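Local coordinates for thioredoxin reductase (Streptococcus pyogenes, PDB 5UWY), which probably catalyses the NADPH-dependent reduction of thioredoxin, passing electrons through bound FAD and a redox-active cysteine pair, at residues T7-S12 and M17-Y22; N43-I48 and V135-F140; V215-V220 and H228-V233; P241-V246 and E250-E255. All coordinates share one frame; numbering follows the deposited sequence.

Contact 1. Residues T7-S12 and M17-Y22; sequences TLIIGS and MTAALY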
# COMPACT_ATOMS: atom_id res chain seq x y z
N THR A 7 -8.99 13.36 -14.22
CA THR A 7 -8.24 13.47 -12.97
C THR A 7 -6.97 14.27 -13.18
O THR A 7 -6.19 14.00 -14.11
CB THR A 7 -7.88 12.09 -12.43
OG1 THR A 7 -9.01 11.22 -12.52
CG2 THR A 7 -7.44 12.20 -10.98
N LEU A 8 -6.73 15.22 -12.29
CA LEU A 8 -5.42 15.82 -12.17
C LEU A 8 -4.83 15.44 -10.82
O LEU A 8 -5.52 15.49 -9.79
CB LEU A 8 -5.46 17.35 -12.32
CG LEU A 8 -5.70 17.84 -13.75
CD1 LEU A 8 -6.38 19.22 -13.77
CD2 LEU A 8 -4.43 17.81 -14.58
N ILE A 9 -3.56 15.04 -10.83
CA ILE A 9 -2.85 14.61 -9.63
C ILE A 9 -1.74 15.61 -9.35
O ILE A 9 -0.84 15.81 -10.18
CB ILE A 9 -2.30 13.19 -9.78
CG1 ILE A 9 -3.45 12.20 -9.97
CG2 ILE A 9 -1.46 12.81 -8.57
CD1 ILE A 9 -3.07 10.99 -10.75
N ILE A 10 -1.81 16.25 -8.19
CA ILE A 10 -0.81 17.23 -7.77
C ILE A 10 0.30 16.46 -7.06
O ILE A 10 0.14 16.04 -5.91
CB ILE A 10 -1.42 18.31 -6.87
CG1 ILE A 10 -2.80 18.72 -7.37
CG2 ILE A 10 -0.50 19.51 -6.80
CD1 ILE A 10 -2.80 19.37 -8.73
N GLY A 11 1.42 16.27 -7.74
CA GLY A 11 2.55 15.58 -7.15
C GLY A 11 2.92 14.30 -7.88
O GLY A 11 2.05 13.57 -8.34
N SER A 12 4.22 14.03 -7.98
CA SER A 12 4.75 12.85 -8.67
C SER A 12 5.68 12.06 -7.76
O SER A 12 6.84 11.81 -8.08
CB SER A 12 5.47 13.25 -9.96
OG SER A 12 6.00 12.13 -10.62
N MSE A 17 1.99 8.77 -8.52
CA MSE A 17 2.26 7.92 -9.67
C MSE A 17 1.41 6.65 -9.66
O MSE A 17 1.00 6.17 -10.71
CB MSE A 17 3.74 7.57 -9.74
CG MSE A 17 4.51 8.40 -10.74
SE MSE A 17 6.37 7.87 -10.85
CE MSE A 17 7.18 9.31 -9.84
N THR A 18 1.16 6.11 -8.46
CA THR A 18 0.30 4.94 -8.37
C THR A 18 -1.15 5.30 -8.69
O THR A 18 -1.84 4.57 -9.41
CB THR A 18 0.40 4.31 -6.99
OG1 THR A 18 1.78 4.02 -6.70
CG2 THR A 18 -0.40 3.01 -6.93
N ALA A 19 -1.62 6.43 -8.15
CA ALA A 19 -2.96 6.90 -8.50
C ALA A 19 -3.09 7.15 -9.99
O ALA A 19 -4.13 6.86 -10.59
CB ALA A 19 -3.29 8.17 -7.71
N ALA A 20 -2.03 7.68 -10.62
CA ALA A 20 -2.05 7.89 -12.06
C ALA A 20 -2.09 6.56 -12.81
O ALA A 20 -2.80 6.42 -13.81
CB ALA A 20 -0.84 8.70 -12.50
N LEU A 21 -1.34 5.57 -12.32
CA LEU A 21 -1.34 4.26 -12.95
C LEU A 21 -2.73 3.64 -12.93
O LEU A 21 -3.26 3.23 -13.96
CB LEU A 21 -0.34 3.35 -12.23
CG LEU A 21 -0.27 1.89 -12.67
CD1 LEU A 21 0.36 1.77 -14.05
CD2 LEU A 21 0.51 1.07 -11.65
N TYR A 22 -3.36 3.59 -11.75
CA TYR A 22 -4.67 2.97 -11.64
C TYR A 22 -5.72 3.76 -12.41
O TYR A 22 -6.51 3.19 -13.17
CB TYR A 22 -5.07 2.82 -10.18
CG TYR A 22 -4.60 1.52 -9.55
CD1 TYR A 22 -3.30 1.39 -9.08
CD2 TYR A 22 -5.45 0.43 -9.45
CE1 TYR A 22 -2.87 0.20 -8.51
CE2 TYR A 22 -5.03 -0.76 -8.89
CZ TYR A 22 -3.74 -0.86 -8.42
OH TYR A 22 -3.32 -2.05 -7.86
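Ser-12 brings the polar end of segment 7-12 to the terminal methyl of Met-17, which is present as selenomethionine. The backbone N of Ser-12 is hydrogen-bonded to Glu-34 OE1, and the other oxygen of that carboxylate holds FAD. Across the contact no polar partner is offered: Ser-12 OG and the carbonyl oxygen of Ser-12 both border the Met-17 methyl. Met-17 starts off to one side of the strand end, but its chain bends about the CG-SE bond (chi3 -103°) and swings CE back to the serine.

Further back along the strand, Ile-9 does the touching with a single atom. Its CG1 stands anti to the carbonyl carbon (chi1 -63°), which sends CD1 down onto the helix, 3.5 Å from Ala-20 N and 3.6 Å from Ala-20 CB. Ala-19 CB completes the seat at 4.2 Å from Ile-9 CD1. Two small residues thus let strand 5-10 and helix 14-25 come together, with the CA atoms of Ile-9 and Ala-20 7.2 Å apart. Ala-20 also reaches Ile-32 of the next strand, while Met-17 continues onto Met-66 and Leu-70 of helix 59-71.

Gly-11, which touches FAD, fits a Rossmann-type GxGxxG turn with Gly-13 and Gly-16. With no hydrogen bond between the segments, apolar burial joins this first beta-alpha pair, and the polar N of Ser-12 is satisfied by Glu-34 instead.

Contact 2. Residues N43-I48 and V135-F140; sequences NNTFDI and VCDGAF. With FAD (flavin-adenine dinucleotide), chain B.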
# COMPACT_ATOMS: atom_id res chain seq x y z
N ASN A 43 14.15 10.83 -4.60
CA ASN A 43 15.37 11.19 -5.32
C ASN A 43 16.48 11.58 -4.36
O ASN A 43 17.61 11.84 -4.78
CB ASN A 43 15.08 12.33 -6.30
CG ASN A 43 14.16 11.91 -7.44
OD1 ASN A 43 13.12 12.52 -7.67
ND2 ASN A 43 14.55 10.86 -8.16
N ASN A 44 16.17 11.62 -3.06
CA ASN A 44 17.14 11.96 -2.03
C ASN A 44 17.58 10.74 -1.22
O ASN A 44 18.36 10.90 -0.27
CB ASN A 44 16.56 13.02 -1.09
CG ASN A 44 16.19 14.30 -1.82
OD1 ASN A 44 16.13 14.33 -3.05
ND2 ASN A 44 15.96 15.37 -1.06
N THR A 45 17.13 9.54 -1.57
CA THR A 45 17.41 8.34 -0.80
C THR A 45 18.44 7.48 -1.52
O THR A 45 18.26 7.16 -2.70
CB THR A 45 16.13 7.54 -0.55
OG1 THR A 45 15.14 8.39 0.04
CG2 THR A 45 16.41 6.37 0.39
N PHE A 46 19.50 7.11 -0.80
CA PHE A 46 20.58 6.30 -1.35
C PHE A 46 20.08 4.91 -1.75
O PHE A 46 20.07 4.56 -2.93
CB PHE A 46 21.72 6.19 -0.34
CG PHE A 46 23.07 5.95 -0.96
CD1 PHE A 46 23.33 6.35 -2.26
CD2 PHE A 46 24.07 5.33 -0.24
CE1 PHE A 46 24.58 6.13 -2.83
CE2 PHE A 46 25.32 5.11 -0.80
CZ PHE A 46 25.57 5.51 -2.09
N ASP A 47 19.67 4.13 -0.76
CA ASP A 47 19.24 2.75 -0.97
C ASP A 47 17.91 2.52 -0.26
O ASP A 47 17.65 3.07 0.80
CB ASP A 47 20.30 1.76 -0.45
CG ASP A 47 20.03 0.33 -0.89
OD1 ASP A 47 19.26 0.14 -1.86
OD2 ASP A 47 20.59 -0.60 -0.27
N ILE A 48 17.07 1.69 -0.88
CA ILE A 48 15.75 1.35 -0.34
C ILE A 48 15.62 -0.17 -0.35
O ILE A 48 15.69 -0.80 -1.41
CB ILE A 48 14.61 1.99 -1.15
CG1 ILE A 48 14.81 3.50 -1.27
CG2 ILE A 48 13.27 1.68 -0.51
CD1 ILE A 48 13.92 4.16 -2.30
N VAL A 135 12.89 4.19 10.70
CA VAL A 135 12.25 3.06 10.03
C VAL A 135 12.83 2.86 8.64
O VAL A 135 12.79 1.75 8.10
CB VAL A 135 10.72 3.29 9.96
CG1 VAL A 135 10.01 2.09 9.35
CG2 VAL A 135 10.17 3.59 11.34
N CYS A 136 13.42 3.90 8.06
CA CYS A 136 13.87 3.91 6.68
C CYS A 136 15.27 3.31 6.52
O CYS A 136 15.44 2.32 5.80
CB CYS A 136 13.81 5.35 6.15
SG CYS A 136 12.11 5.99 5.97
N ASP A 137 16.27 3.91 7.18
CA ASP A 137 17.65 3.49 7.02
C ASP A 137 18.26 2.94 8.31
O ASP A 137 19.47 2.68 8.34
CB ASP A 137 18.50 4.65 6.50
CG ASP A 137 17.76 5.50 5.48
OD1 ASP A 137 17.21 4.93 4.52
OD2 ASP A 137 17.72 6.74 5.65
N GLY A 138 17.47 2.75 9.36
CA GLY A 138 18.01 2.27 10.62
C GLY A 138 18.66 0.90 10.52
O GLY A 138 19.64 0.62 11.21
N ALA A 139 18.12 0.04 9.66
CA ALA A 139 18.65 -1.31 9.47
C ALA A 139 19.96 -1.35 8.70
O ALA A 139 20.54 -2.43 8.54
CB ALA A 139 17.61 -2.18 8.77
N PHE A 140 20.44 -0.21 8.19
CA PHE A 140 21.72 -0.16 7.49
C PHE A 140 22.90 0.00 8.43
O PHE A 140 24.02 -0.38 8.08
CB PHE A 140 21.73 0.99 6.48
CG PHE A 140 20.83 0.78 5.30
CD1 PHE A 140 20.76 -0.44 4.66
CD2 PHE A 140 20.05 1.82 4.83
CE1 PHE A 140 19.93 -0.62 3.58
CE2 PHE A 140 19.21 1.65 3.75
CZ PHE A 140 19.15 0.42 3.12
PA FAD B . 6.40 12.86 -1.96
O1A FAD B . 7.11 11.83 -2.76
O2A FAD B . 7.24 13.60 -0.92
O5B FAD B . 5.75 13.93 -2.89
C5B FAD B . 6.41 15.19 -3.16
C4B FAD B . 6.15 15.60 -4.58
O4B FAD B . 5.18 16.67 -4.59
C3B FAD B . 7.38 16.10 -5.34
O3B FAD B . 7.47 15.51 -6.63
C2B FAD B . 7.15 17.62 -5.40
O2B FAD B . 7.75 18.18 -6.56
C1B FAD B . 5.63 17.67 -5.47
N9A FAD B . 5.03 18.95 -5.09
C8A FAD B . 4.95 19.50 -3.83
N7A FAD B . 4.36 20.67 -3.80
C5A FAD B . 4.02 20.90 -5.12
C6A FAD B . 3.37 21.98 -5.75
N6A FAD B . 2.92 23.06 -5.11
N1A FAD B . 3.19 21.90 -7.09
C2A FAD B . 3.65 20.83 -7.74
N3A FAD B . 4.27 19.76 -7.25
C4A FAD B . 4.43 19.86 -5.93
N1 FAD B . 10.84 5.62 1.83
C2 FAD B . 10.90 4.27 2.03
O2 FAD B . 9.97 3.52 1.71
N3 FAD B . 12.04 3.71 2.60
C4 FAD B . 13.16 4.40 3.02
O4 FAD B . 14.11 3.79 3.51
C4X FAD B . 13.08 5.83 2.81
N5 FAD B . 14.09 6.56 3.18
C5X FAD B . 14.02 7.93 2.98
C6 FAD B . 15.10 8.72 3.37
C7 FAD B . 15.08 10.10 3.19
C7M FAD B . 16.27 10.92 3.62
C8 FAD B . 13.95 10.71 2.62
C8M FAD B . 13.90 12.20 2.41
C9 FAD B . 12.87 9.92 2.23
C9A FAD B . 12.89 8.54 2.40
N10 FAD B . 11.81 7.72 2.04
C10 FAD B . 11.87 6.35 2.21
C1' FAD B . 10.61 8.29 1.39
C2' FAD B . 9.42 8.47 2.33
O2' FAD B . 8.65 7.26 2.41
C3' FAD B . 8.52 9.58 1.79
O3' FAD B . 7.65 9.98 2.83
C4' FAD B . 7.69 9.23 0.55
O4' FAD B . 8.52 9.22 -0.61
C5' FAD B . 6.55 10.21 0.34
O5' FAD B . 5.81 9.84 -0.85
P FAD B . 4.62 10.73 -1.38
O1P FAD B . 3.42 10.59 -0.44
O2P FAD B . 4.29 10.47 -2.80
O3P FAD B . 5.16 12.22 -1.21
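The Phe-140 ring takes Asp-47 at its edge: the carbonyl oxygen of Asp-47 sits near the ring plane, 3.6 Å from Phe-140 CE2. The Asp-47 carboxylate is turned almost parallel to the ring, its plane 14° away, with OD2 3.8 Å from Phe-140 CZ. Arg-25 of the second subunit adds a cation-pi contact to the same ring, so this corner of the site is also a corner of the dimer.

The larger flat group is the flavin, which the two segments clasp on opposite faces. From 43-48, Thr-45 OG1 comes over the ring 3.2 Å from FAD C5X, and Ile-48 CG2 lies on that same face, 3.9 Å from FAD N3. On the other face Cys-136 SG stands above FAD C4X at 3.3 Å. Its first torsion (chi1 -68°) turns SG beside the backbone N and so places it over the ring, and the sulfur is tied to Cys-133 in a disulfide.

Asp-137 OD1 lies near FAD O4 without a hydrogen bond; the carboxylate is held through OD2, which is hydrogen-bonded to Ser-131 OG. Across the contact Asp-137 OD1 also borders Thr-45 CG2, at 4.4 Å.

A CxxC disulfide with one sulfur over C4X is consistent with the flavin-oxidising conformation of low-molecular-weight thioredoxin reductases, in which electrons can pass from reduced flavin to the disulfide.

Contact 3. Residues V215-V220 and H228-V233; sequences VLIENV and HAFGGV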
# COMPACT_ATOMS: atom_id res chain seq x y z
N VAL A 215 31.14 14.01 14.13
CA VAL A 215 30.34 15.22 14.25
C VAL A 215 30.97 16.12 15.31
O VAL A 215 31.39 15.64 16.37
CB VAL A 215 28.86 14.91 14.61
CG1 VAL A 215 28.03 16.18 14.58
CG2 VAL A 215 28.27 13.86 13.68
N LEU A 216 31.07 17.41 15.00
CA LEU A 216 31.49 18.42 15.96
C LEU A 216 30.26 18.92 16.71
O LEU A 216 29.32 19.44 16.08
CB LEU A 216 32.18 19.60 15.28
CG LEU A 216 33.41 19.40 14.39
CD1 LEU A 216 33.86 20.76 13.85
CD2 LEU A 216 34.53 18.73 15.16
N ILE A 217 30.30 18.79 18.04
CA ILE A 217 29.20 19.15 18.93
C ILE A 217 29.66 20.33 19.78
O ILE A 217 30.70 20.27 20.44
CB ILE A 217 28.78 17.97 19.82
CG1 ILE A 217 27.87 17.01 19.05
CG2 ILE A 217 28.09 18.46 21.08
CD1 ILE A 217 28.61 16.02 18.19
N GLU A 218 28.87 21.41 19.76
CA GLU A 218 29.12 22.59 20.57
C GLU A 218 28.20 22.59 21.78
O GLU A 218 27.04 22.17 21.69
CB GLU A 218 28.89 23.86 19.75
CG GLU A 218 29.56 25.11 20.31
CD GLU A 218 28.64 26.31 20.32
OE1 GLU A 218 28.80 27.18 21.20
OE2 GLU A 218 27.74 26.38 19.45
N ASN A 219 28.72 23.06 22.91
CA ASN A 219 27.93 23.18 24.13
C ASN A 219 27.36 24.59 24.21
O ASN A 219 28.09 25.57 24.07
CB ASN A 219 28.79 22.87 25.35
CG ASN A 219 28.03 23.00 26.67
OD1 ASN A 219 27.48 24.05 26.98
ND2 ASN A 219 27.99 21.92 27.43
N VAL A 220 26.04 24.68 24.43
CA VAL A 220 25.39 25.99 24.46
C VAL A 220 25.83 26.80 25.67
O VAL A 220 25.87 28.03 25.62
CB VAL A 220 23.86 25.83 24.41
CG1 VAL A 220 23.21 27.12 23.93
CG2 VAL A 220 23.48 24.66 23.51
N HIS A 228 33.06 14.04 18.17
CA HIS A 228 32.70 12.69 18.56
C HIS A 228 32.56 11.83 17.31
O HIS A 228 32.19 12.32 16.24
CB HIS A 228 31.40 12.65 19.38
CG HIS A 228 31.35 13.65 20.50
ND1 HIS A 228 31.43 15.01 20.31
CD2 HIS A 228 31.27 13.47 21.84
CE1 HIS A 228 31.37 15.63 21.47
NE2 HIS A 228 31.28 14.71 22.42
N ALA A 229 32.90 10.55 17.43
CA ALA A 229 32.90 9.62 16.30
C ALA A 229 31.55 8.91 16.22
O ALA A 229 31.14 8.22 17.16
CB ALA A 229 34.03 8.60 16.43
N PHE A 230 30.87 9.06 15.08
CA PHE A 230 29.57 8.45 14.87
C PHE A 230 29.47 7.89 13.47
O PHE A 230 29.81 8.57 12.49
CB PHE A 230 28.43 9.45 15.11
CG PHE A 230 28.28 9.86 16.54
CD1 PHE A 230 27.89 8.93 17.49
CD2 PHE A 230 28.52 11.16 16.94
CE1 PHE A 230 27.75 9.30 18.82
CE2 PHE A 230 28.38 11.53 18.25
CZ PHE A 230 27.99 10.60 19.20
N GLY A 231 29.00 6.64 13.37
CA GLY A 231 28.73 6.07 12.07
C GLY A 231 27.49 6.65 11.42
O GLY A 231 27.41 6.74 10.19
N GLY A 232 26.51 7.07 12.22
CA GLY A 232 25.32 7.67 11.66
C GLY A 232 24.78 8.80 12.49
O GLY A 232 25.07 8.93 13.68
N VAL A 233 23.98 9.64 11.84
CA VAL A 233 23.21 10.67 12.52
C VAL A 233 21.78 10.61 11.99
O VAL A 233 21.55 10.46 10.79
CB VAL A 233 23.84 12.07 12.36
CG1 VAL A 233 23.44 12.73 11.06
CG2 VAL A 233 23.49 12.97 13.57
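Val-215 and His-228 form the tight part of this contact, an antiparallel hydrogen-bonded pair with two nearly straight bonds. Val-215 N reaches His-228 O at 2.9 Å with an N-H...O angle of 164°, and the donor arrives almost in line with the carbonyl. The return bond, from His-228 N to Val-215 O, is also 2.9 Å long, but its donor is tilted 19° from the carbonyl plane.

Beside the pair, Ile-217 crosses the imidazole of His-228 at about a right angle. With CG1 beside its backbone N (chi1 -80°), it leans back along its own strand and lays CD1 3.7 Å from His-228 ND1, while Ile-217 CB is 3.9 Å from His-228 CE1. Phe-230 meets segment 215-220 more loosely: Val-215 CG2 stops 4.2 Å from Phe-230 CD2, and Ile-217 CD1 lies at the ring edge, 4.5 Å from Phe-230 CE2.

The other face of the hairpin is the more open side, where Leu-216, Glu-218 and the exposed Ala-229 turn their side chains away from the contact.

Strand 212-219 is the middle of a three-stranded antiparallel sheet, with 200-207 on one flank and 225-229 on the other. On the side of Val-215 and Ile-217, Ile-217 rests on Val-172 and the neighbouring Phe-230 on Leu-147 and Thr-170, joining the hairpin to strands 145-149 and 168-172 of the neighbouring parallel sheet.

Contact 4. Residues P241-V246 and E250-E255; sequences PVTGMV and EITDSE. With FAD (flavin-adenine dinucleotide), chain B.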
# COMPACT_ATOMS: atom_id res chain seq x y z
N PRO A 241 4.07 19.53 5.83
CA PRO A 241 3.23 19.10 4.70
C PRO A 241 3.10 20.22 3.68
O PRO A 241 3.01 21.40 4.04
CB PRO A 241 1.88 18.78 5.36
CG PRO A 241 1.87 19.61 6.60
CD PRO A 241 3.30 19.65 7.08
N VAL A 242 3.13 19.84 2.41
CA VAL A 242 2.99 20.81 1.32
C VAL A 242 1.49 21.01 1.11
O VAL A 242 0.86 20.32 0.31
CB VAL A 242 3.70 20.37 0.06
CG1 VAL A 242 3.86 21.55 -0.87
CG2 VAL A 242 5.06 19.76 0.40
N THR A 243 0.91 21.96 1.84
CA THR A 243 -0.52 22.23 1.76
C THR A 243 -0.79 23.73 1.66
O THR A 243 -1.86 24.20 2.07
CB THR A 243 -1.26 21.64 2.95
OG1 THR A 243 -0.58 21.98 4.16
CG2 THR A 243 -1.35 20.13 2.82
N GLY A 244 0.15 24.49 1.11
CA GLY A 244 -0.08 25.91 0.92
C GLY A 244 -1.16 26.20 -0.11
O GLY A 244 -1.82 27.23 -0.04
N MSE A 245 -1.35 25.29 -1.06
CA MSE A 245 -2.30 25.54 -2.15
C MSE A 245 -3.70 24.99 -1.86
O MSE A 245 -4.53 24.90 -2.76
CB MSE A 245 -1.76 24.96 -3.47
CG MSE A 245 -1.88 23.45 -3.68
SE MSE A 245 -1.49 22.31 -2.15
CE MSE A 245 0.44 22.53 -2.10
N VAL A 246 -3.96 24.63 -0.60
CA VAL A 246 -5.29 24.17 -0.21
C VAL A 246 -5.69 24.81 1.12
O VAL A 246 -6.54 24.28 1.84
CB VAL A 246 -5.36 22.64 -0.11
CG1 VAL A 246 -5.25 22.02 -1.48
CG2 VAL A 246 -4.27 22.11 0.82
N GLU A 250 -10.22 24.25 3.83
CA GLU A 250 -10.57 23.73 5.16
C GLU A 250 -10.57 22.20 5.17
O GLU A 250 -11.42 21.56 5.81
CB GLU A 250 -11.91 24.28 5.64
CG GLU A 250 -11.90 25.77 5.93
CD GLU A 250 -13.30 26.36 5.97
OE1 GLU A 250 -13.75 26.90 4.93
OE2 GLU A 250 -13.95 26.28 7.03
N ILE A 251 -9.61 21.60 4.46
CA ILE A 251 -9.45 20.15 4.45
C ILE A 251 -8.26 19.71 5.27
O ILE A 251 -8.01 18.50 5.40
CB ILE A 251 -9.33 19.64 3.00
CG1 ILE A 251 -7.94 19.90 2.45
CG2 ILE A 251 -10.35 20.33 2.13
CD1 ILE A 251 -7.80 19.59 0.97
N THR A 252 -7.51 20.65 5.84
CA THR A 252 -6.33 20.36 6.63
C THR A 252 -6.65 20.41 8.12
O THR A 252 -7.70 20.90 8.54
CB THR A 252 -5.21 21.36 6.30
OG1 THR A 252 -5.73 22.69 6.38
CG2 THR A 252 -4.68 21.11 4.90
N ASP A 253 -5.73 19.88 8.92
CA ASP A 253 -5.83 19.97 10.37
C ASP A 253 -5.05 21.19 10.85
O ASP A 253 -4.59 22.02 10.05
CB ASP A 253 -5.36 18.67 11.02
CG ASP A 253 -3.89 18.36 10.74
OD1 ASP A 253 -3.26 19.09 9.94
OD2 ASP A 253 -3.38 17.38 11.31
N SER A 254 -4.88 21.32 12.17
CA SER A 254 -4.17 22.48 12.71
C SER A 254 -2.73 22.52 12.23
O SER A 254 -2.19 23.60 11.95
CB SER A 254 -4.23 22.46 14.24
OG SER A 254 -4.05 21.15 14.74
N GLU A 255 -2.08 21.35 12.12
CA GLU A 255 -0.71 21.29 11.63
C GLU A 255 -0.62 21.27 10.11
O GLU A 255 0.50 21.29 9.58
CB GLU A 255 -0.00 20.06 12.20
CG GLU A 255 -0.51 19.63 13.58
CD GLU A 255 0.56 18.92 14.39
OE1 GLU A 255 1.05 17.86 13.95
OE2 GLU A 255 0.91 19.44 15.47
PA FAD B . 6.40 12.86 -1.96
O1A FAD B . 7.11 11.83 -2.76
O2A FAD B . 7.24 13.60 -0.92
O5B FAD B . 5.75 13.93 -2.89
C5B FAD B . 6.41 15.19 -3.16
C4B FAD B . 6.15 15.60 -4.58
O4B FAD B . 5.18 16.67 -4.59
C3B FAD B . 7.38 16.10 -5.34
O3B FAD B . 7.47 15.51 -6.63
C2B FAD B . 7.15 17.62 -5.40
O2B FAD B . 7.75 18.18 -6.56
C1B FAD B . 5.63 17.67 -5.47
N9A FAD B . 5.03 18.95 -5.09
C8A FAD B . 4.95 19.50 -3.83
N7A FAD B . 4.36 20.67 -3.80
C5A FAD B . 4.02 20.90 -5.12
C6A FAD B . 3.37 21.98 -5.75
N6A FAD B . 2.92 23.06 -5.11
N1A FAD B . 3.19 21.90 -7.09
C2A FAD B . 3.65 20.83 -7.74
N3A FAD B . 4.27 19.76 -7.25
C4A FAD B . 4.43 19.86 -5.93
N1 FAD B . 10.84 5.62 1.83
C2 FAD B . 10.90 4.27 2.03
O2 FAD B . 9.97 3.52 1.71
N3 FAD B . 12.04 3.71 2.60
C4 FAD B . 13.16 4.40 3.02
O4 FAD B . 14.11 3.79 3.51
C4X FAD B . 13.08 5.83 2.81
N5 FAD B . 14.09 6.56 3.18
C5X FAD B . 14.02 7.93 2.98
C6 FAD B . 15.10 8.72 3.37
C7 FAD B . 15.08 10.10 3.19
C7M FAD B . 16.27 10.92 3.62
C8 FAD B . 13.95 10.71 2.62
C8M FAD B . 13.90 12.20 2.41
C9 FAD B . 12.87 9.92 2.23
C9A FAD B . 12.89 8.54 2.40
N10 FAD B . 11.81 7.72 2.04
C10 FAD B . 11.87 6.35 2.21
C1' FAD B . 10.61 8.29 1.39
C2' FAD B . 9.42 8.47 2.33
O2' FAD B . 8.65 7.26 2.41
C3' FAD B . 8.52 9.58 1.79
O3' FAD B . 7.65 9.98 2.83
C4' FAD B . 7.69 9.23 0.55
O4' FAD B . 8.52 9.22 -0.61
C5' FAD B . 6.55 10.21 0.34
O5' FAD B . 5.81 9.84 -0.85
P FAD B . 4.62 10.73 -1.38
O1P FAD B . 3.42 10.59 -0.44
O2P FAD B . 4.29 10.47 -2.80
O3P FAD B . 5.16 12.22 -1.21
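The long connection from strand 239-241 to strand 271-273 doubles back on itself, its first arm lying against the adenine of FAD, and Thr-243 and Thr-252 are where its two arms meet. Their methyl ends reach toward each other tip to tip, with Thr-252 CG2 4.0 Å from Thr-243 CB and equally far from Thr-243 CG2. Thr-243 has OG1 between its backbone N and carbonyl carbon (chi1 48°), and that oxygen is hydrogen-bonded to Gly-256 O, so the polar branch is occupied while the methyl packs.

Val-246 fills in next to this pair. Its CB lies 4.1 Å from Ile-251 CD1, brought there by the extended chain of the isoleucine (chi2 -172°), and its CG2 is 4.2 Å from Thr-252 CG2. At the open end, away from the turn between the arms, the ring of Pro-241 meets backbone instead: Pro-241 CG is 3.7 Å from Glu-255 O, and Trp-257 also touches the ring. No hydrogen bond links the arms.

Val-242 is the centre of an inverse gamma turn, closed by a weak bond from Thr-243 N to Pro-241 O. The turn presents Val-242 CG1 to the adenine, near FAD N7A, and Met-245 (selenomethionine) sends CE to 3.9 Å from FAD N6A. Val-242 O is hydrogen-bonded to Thr-110 OG1, tying the turn to the loop after strand 105-108.

An apolar border to the adenine, carried by the chain where it probably re-enters the FAD domain, fits the two-domain fold of the pyridine nucleotide-disulphide oxidoreductases.

Contacts 1, 2 and 4 all border FAD at different places, the adenosine ribose, the flavin and the adenine. Contact 2 bridges the two domains, whereas contact 3 lies wholly in the pyridine-nucleotide domain, its centre about 41 Å from that of contact 1. Contacts 1 and 3 are buried joints between regular elements, a strand with its helix and two strands of a hairpin; contacts 2 and 4 join irregular or short helical pieces and are partly open. Only contact 3 has hydrogen bonds across its segments. Methyl groups carry contacts 1 and 4, while contact 2 sets a ring edge against Asp-47 and clasps the flavin. Contacts 1 and 2 also touch the second subunit, unlike contacts 3 and 4.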